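Local coordinates for myosin-2 (Saccharomyces cerevisiae, PDB 6IXO), which carries organelles and other cargo along polarised actin cables as a class V myosin, its globular tail domain, the piece described here, binding the receptors on the cargo, at residues 178-183 with 249-254; 240-245 with 287-292. All coordinates share one frame; numbering follows the deposited sequence.

Interaction 1: residues 178-183 with 249-254. With SO4 (sulfate ion), chain C.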
# COMPACT_ATOMS: atom_id res chain seq x y z
N VAL A 178 -14.58 -9.72 -10.20
CA VAL A 178 -15.14 -8.69 -11.08
C VAL A 178 -15.69 -9.27 -12.38
O VAL A 178 -16.80 -8.97 -12.78
CB VAL A 178 -14.09 -7.61 -11.38
CG1 VAL A 178 -14.56 -6.61 -12.43
CG2 VAL A 178 -13.67 -6.86 -10.06
N VAL A 179 -14.88 -10.12 -13.03
CA VAL A 179 -15.17 -10.55 -14.41
C VAL A 179 -16.04 -11.79 -14.46
O VAL A 179 -16.93 -11.91 -15.29
CB VAL A 179 -13.83 -10.80 -15.16
CG1 VAL A 179 -14.08 -11.29 -16.58
CG2 VAL A 179 -13.03 -9.48 -15.23
N ILE A 180 -15.78 -12.74 -13.58
CA ILE A 180 -16.39 -14.06 -13.70
C ILE A 180 -17.57 -14.28 -12.73
O ILE A 180 -18.60 -14.80 -13.15
CB ILE A 180 -15.33 -15.19 -13.43
CG1 ILE A 180 -14.17 -15.09 -14.42
CG2 ILE A 180 -16.00 -16.59 -13.50
CD1 ILE A 180 -14.59 -15.39 -15.89
N SER A 181 -17.41 -13.94 -11.45
CA SER A 181 -18.45 -14.24 -10.44
C SER A 181 -19.76 -13.51 -10.77
O SER A 181 -19.76 -12.36 -11.21
CB SER A 181 -18.04 -13.86 -9.01
OG SER A 181 -18.22 -12.46 -8.79
N GLU A 182 -20.87 -14.21 -10.57
CA GLU A 182 -22.15 -13.64 -10.91
C GLU A 182 -22.73 -12.90 -9.74
O GLU A 182 -23.04 -13.50 -8.71
CB GLU A 182 -23.11 -14.72 -11.41
CG GLU A 182 -22.69 -15.29 -12.74
CD GLU A 182 -23.73 -16.22 -13.32
OE1 GLU A 182 -23.93 -17.31 -12.74
OE2 GLU A 182 -24.37 -15.85 -14.33
N SER A 183 -22.86 -11.60 -9.88
CA SER A 183 -23.71 -10.81 -9.00
C SER A 183 -25.15 -11.31 -9.07
O SER A 183 -25.90 -11.21 -8.11
CB SER A 183 -23.64 -9.34 -9.39
OG SER A 183 -23.23 -9.21 -10.75
N ARG A 249 -14.29 -14.14 -26.20
CA ARG A 249 -15.01 -14.10 -27.47
C ARG A 249 -16.36 -14.75 -27.41
O ARG A 249 -17.22 -14.59 -28.31
CB ARG A 249 -14.15 -14.74 -28.58
CG ARG A 249 -12.96 -13.87 -28.84
CD ARG A 249 -12.03 -14.44 -29.84
NE ARG A 249 -12.60 -14.27 -31.17
CZ ARG A 249 -11.86 -14.25 -32.27
NH1 ARG A 249 -12.44 -14.11 -33.46
NH2 ARG A 249 -10.54 -14.35 -32.16
N ASN A 250 -16.61 -15.49 -26.35
CA ASN A 250 -17.98 -16.06 -26.30
C ASN A 250 -18.59 -15.78 -24.92
O ASN A 250 -18.97 -16.70 -24.20
CB ASN A 250 -17.93 -17.57 -26.61
CG ASN A 250 -19.29 -18.20 -26.61
OD1 ASN A 250 -20.29 -17.52 -26.84
ND2 ASN A 250 -19.36 -19.50 -26.33
N PHE A 251 -18.67 -14.49 -24.56
CA PHE A 251 -18.89 -14.15 -23.16
C PHE A 251 -19.57 -12.81 -22.97
O PHE A 251 -20.42 -12.64 -22.09
CB PHE A 251 -17.53 -14.16 -22.46
CG PHE A 251 -17.56 -13.89 -20.98
CD1 PHE A 251 -17.80 -14.91 -20.07
CD2 PHE A 251 -17.27 -12.60 -20.49
CE1 PHE A 251 -17.77 -14.66 -18.69
CE2 PHE A 251 -17.22 -12.36 -19.12
CZ PHE A 251 -17.46 -13.39 -18.22
N LEU A 252 -19.16 -11.83 -23.76
CA LEU A 252 -19.65 -10.46 -23.60
C LEU A 252 -21.08 -10.40 -24.16
O LEU A 252 -21.33 -10.86 -25.25
CB LEU A 252 -18.74 -9.47 -24.33
CG LEU A 252 -17.24 -9.57 -23.96
CD1 LEU A 252 -16.47 -8.83 -25.01
CD2 LEU A 252 -17.06 -8.92 -22.57
N SER A 253 -22.00 -9.88 -23.36
CA SER A 253 -23.43 -9.92 -23.66
C SER A 253 -24.10 -8.86 -22.79
O SER A 253 -23.48 -8.31 -21.85
CB SER A 253 -24.03 -11.28 -23.34
OG SER A 253 -24.04 -11.51 -21.92
N TRP A 254 -25.35 -8.60 -23.09
CA TRP A 254 -26.11 -7.68 -22.26
C TRP A 254 -26.16 -8.14 -20.80
O TRP A 254 -25.91 -7.34 -19.85
CB TRP A 254 -27.53 -7.52 -22.83
CG TRP A 254 -28.35 -6.58 -21.99
CD1 TRP A 254 -28.48 -5.22 -22.17
CD2 TRP A 254 -29.14 -6.91 -20.84
NE1 TRP A 254 -29.29 -4.69 -21.19
CE2 TRP A 254 -29.70 -5.70 -20.35
CE3 TRP A 254 -29.41 -8.11 -20.16
CZ2 TRP A 254 -30.55 -5.66 -19.22
CZ3 TRP A 254 -30.25 -8.06 -19.03
CH2 TRP A 254 -30.80 -6.84 -18.57
S SO4 C . -9.38 -12.99 -35.04
O1 SO4 C . -8.55 -12.55 -36.16
O2 SO4 C . -10.32 -14.01 -35.50
O3 SO4 C . -8.53 -13.54 -33.99
O4 SO4 C . -10.13 -11.86 -34.51

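Interaction 2: residues 240-245 with 287-292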
# COMPACT_ATOMS: atom_id res chain seq x y z
N ILE A 240 -6.18 -5.03 -15.23
CA ILE A 240 -6.07 -6.49 -15.39
C ILE A 240 -7.46 -7.08 -15.68
O ILE A 240 -7.57 -8.05 -16.44
CB ILE A 240 -5.46 -7.20 -14.14
CG1 ILE A 240 -6.38 -7.06 -12.92
CG2 ILE A 240 -4.01 -6.71 -13.87
CD1 ILE A 240 -5.86 -7.89 -11.70
N CYS A 241 -8.52 -6.51 -15.08
CA CYS A 241 -9.88 -7.04 -15.41
C CYS A 241 -10.32 -6.67 -16.84
O CYS A 241 -10.93 -7.50 -17.55
CB CYS A 241 -10.93 -6.53 -14.42
SG CYS A 241 -10.63 -7.25 -12.77
N PHE A 242 -10.03 -5.44 -17.25
CA PHE A 242 -10.33 -5.03 -18.62
C PHE A 242 -9.65 -5.98 -19.63
O PHE A 242 -10.27 -6.43 -20.62
CB PHE A 242 -9.86 -3.59 -18.89
CG PHE A 242 -10.11 -3.15 -20.32
CD1 PHE A 242 -11.36 -2.65 -20.70
CD2 PHE A 242 -9.10 -3.28 -21.29
CE1 PHE A 242 -11.61 -2.25 -22.05
CE2 PHE A 242 -9.34 -2.89 -22.66
CZ PHE A 242 -10.61 -2.37 -23.02
N ASN A 243 -8.38 -6.26 -19.39
CA ASN A 243 -7.61 -7.07 -20.30
C ASN A 243 -8.23 -8.45 -20.40
O ASN A 243 -8.28 -9.03 -21.47
CB ASN A 243 -6.15 -7.17 -19.87
CG ASN A 243 -5.40 -5.83 -20.03
OD1 ASN A 243 -5.88 -4.91 -20.70
ND2 ASN A 243 -4.19 -5.76 -19.46
N GLU A 244 -8.73 -8.99 -19.29
CA GLU A 244 -9.38 -10.31 -19.36
C GLU A 244 -10.66 -10.21 -20.14
O GLU A 244 -10.98 -11.09 -20.97
CB GLU A 244 -9.67 -10.87 -17.96
CG GLU A 244 -8.38 -11.28 -17.20
CD GLU A 244 -7.66 -12.44 -17.87
OE1 GLU A 244 -8.32 -13.33 -18.47
OE2 GLU A 244 -6.41 -12.46 -17.81
N LEU A 245 -11.43 -9.16 -19.87
CA LEU A 245 -12.69 -9.00 -20.54
C LEU A 245 -12.50 -8.89 -22.05
O LEU A 245 -13.24 -9.49 -22.82
CB LEU A 245 -13.42 -7.76 -20.02
CG LEU A 245 -14.11 -7.95 -18.69
CD1 LEU A 245 -14.36 -6.54 -18.03
CD2 LEU A 245 -15.45 -8.66 -18.91
N ILE A 287 -15.96 0.59 -16.06
CA ILE A 287 -17.29 1.25 -16.08
C ILE A 287 -17.75 1.43 -17.56
O ILE A 287 -18.91 1.14 -17.94
CB ILE A 287 -17.22 2.61 -15.35
CG1 ILE A 287 -17.05 2.37 -13.84
CG2 ILE A 287 -18.46 3.54 -15.70
CD1 ILE A 287 -16.67 3.66 -13.02
N GLN A 288 -16.85 1.91 -18.40
CA GLN A 288 -17.24 2.19 -19.78
C GLN A 288 -17.51 0.89 -20.55
O GLN A 288 -18.32 0.85 -21.46
CB GLN A 288 -16.17 3.04 -20.46
CG GLN A 288 -16.21 4.52 -20.02
CD GLN A 288 -14.99 5.30 -20.50
OE1 GLN A 288 -14.45 5.02 -21.57
NE2 GLN A 288 -14.55 6.29 -19.70
N THR A 289 -16.80 -0.18 -20.20
CA THR A 289 -17.09 -1.47 -20.84
C THR A 289 -18.49 -1.96 -20.49
O THR A 289 -19.27 -2.40 -21.39
CB THR A 289 -16.05 -2.51 -20.43
OG1 THR A 289 -14.80 -2.08 -20.97
CG2 THR A 289 -16.38 -3.93 -20.99
N ALA A 290 -18.83 -1.88 -19.21
CA ALA A 290 -20.19 -2.22 -18.76
C ALA A 290 -21.22 -1.42 -19.52
O ALA A 290 -22.28 -1.96 -19.94
CB ALA A 290 -20.32 -1.98 -17.24
N LYS A 291 -20.96 -0.13 -19.73
CA LYS A 291 -21.95 0.70 -20.49
C LYS A 291 -22.05 0.19 -21.92
O LYS A 291 -23.14 0.03 -22.48
CB LYS A 291 -21.56 2.17 -20.49
CG LYS A 291 -21.85 2.87 -19.15
CD LYS A 291 -21.21 4.26 -19.05
CE LYS A 291 -21.70 5.05 -17.82
NZ LYS A 291 -21.67 4.26 -16.54
N LEU A 292 -20.90 -0.08 -22.52
CA LEU A 292 -20.86 -0.50 -23.91
C LEU A 292 -21.71 -1.76 -24.08
O LEU A 292 -22.42 -1.94 -25.08
CB LEU A 292 -19.41 -0.74 -24.36
CG LEU A 292 -19.19 -1.24 -25.81
CD1 LEU A 292 -17.80 -0.88 -26.30
CD2 LEU A 292 -19.34 -2.76 -25.92

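Interaction 1: residues 178-183 with 249-254
The C-terminal end of the long helix 134-180, in the globular cargo-binding tail, is covered by Phe251, whose ring meets Val179 from the loop joining helix 223-247 to helix 254-273. With CG anti to the backbone N (chi1 -178°), the ring reaches across to the last turn of the helix, and its far edge meets the backbone: CZ of Phe251 lies 3.3 Å from O of Val179, which sits at the ring edge, in the plane of the ring. Two aliphatic side chains meet the ring beside this approach, both on one side of its plane. CG1 of Val179 comes within 4.2 Å of CE2 of Phe251, the two side chains running obliquely to one another, while CD1 of Ile180, at the end of its chain, is 4.2 Å from CZ of the same ring. Branched aliphatic residues suit this place because they offer methyl groups beside the carbonyl that the ring edge faces. Lys248 makes a cation-pi contact with Phe251, and Arg256 NH1 hydrogen-bonds the carbonyl of Ile180, so basic groups also gather at this helix end.

Two residues earlier in the loop, Arg249 takes no part in this contact; its guanidinium holds a sulfate, probably from the crystallisation liquor, by two hydrogen bonds: NH1 of Arg249 to O2, in the guanidinium plane, at 2.9 Å (162°) and NH2 of Arg249 to O3 at 2.8 Å. No hydrogen bond joins the two segments. Their contact combines apolar contacts with the approach of a slightly positive aromatic C-H edge to a carbonyl oxygen, probably a weakly favourable electrostatic arrangement.

Interaction 2: residues 240-245 with 287-292
Phe242, through its ring, and Leu245, three residues on along helix 223-247, both touch Thr289 of helix 284-294 in the all-helical DIL region of the tail. Such i, i+3 spacing brings two side chains to neighbouring positions on one flank of a helix, and here they meet one residue of the facing helix. Earlier in the segment, Ile240 and Cys241 pack on Gln171 and on Val178 and Val179 of helix 134-180. Their carbonyls carry the helix forward, Ile240 O accepting from Glu244 N and Cys241 O from Leu245 N.

Phe242 comes next. Its CA is 8.0 Å from the CA of Thr289, the closest such pair in this contact. CG stands anti to the backbone N (chi1 178°), which swings the ring out so that its edge, rather than a face, is offered to the threonine hydroxyl. CE1 and CD1 of Phe242 lie 3.4 and 3.5 Å from Thr289 OG1, with the oxygen in the ring plane. The hydroxyl is buried, but it is hydrogen-bonded to the carbonyl of His285 one turn back in its own helix. Threonine suits the place because its polar branch can be satisfied by that carbonyl while its methyl remains available for apolar neighbours.

Asn243 OD1, which accepts from Ile370 N, also lies at the Phe242 ring edge, in plane. Leu245 then points toward the facing helix; its apolar branch also touches Val179 of helix 134-180 and Leu260 of helix 254-273. Its contact across is loose: CD1 of Leu245 lies 4.4 Å from CG2 of Thr289.

In the fold
From the N terminus, the chain runs down helix 134-180 to residues 178-183, then through helix 202-218 and along helix 223-247, where residues 240-245 lie. The loop at 249-254 follows and closes interaction 1 after 65 intervening residues. The chain continues through helix 254-273 to residues 287-292, closing interaction 2 after 41. The segments alternate, so the two closures cross. Their centres are 10 Å apart, and they touch directly: CD2 of Leu252, in the loop of interaction 1, is 3.9 Å from O of Leu245 in interaction 2. Helix 223-247 thus joins the end of helix 134-180 to helix 284-294.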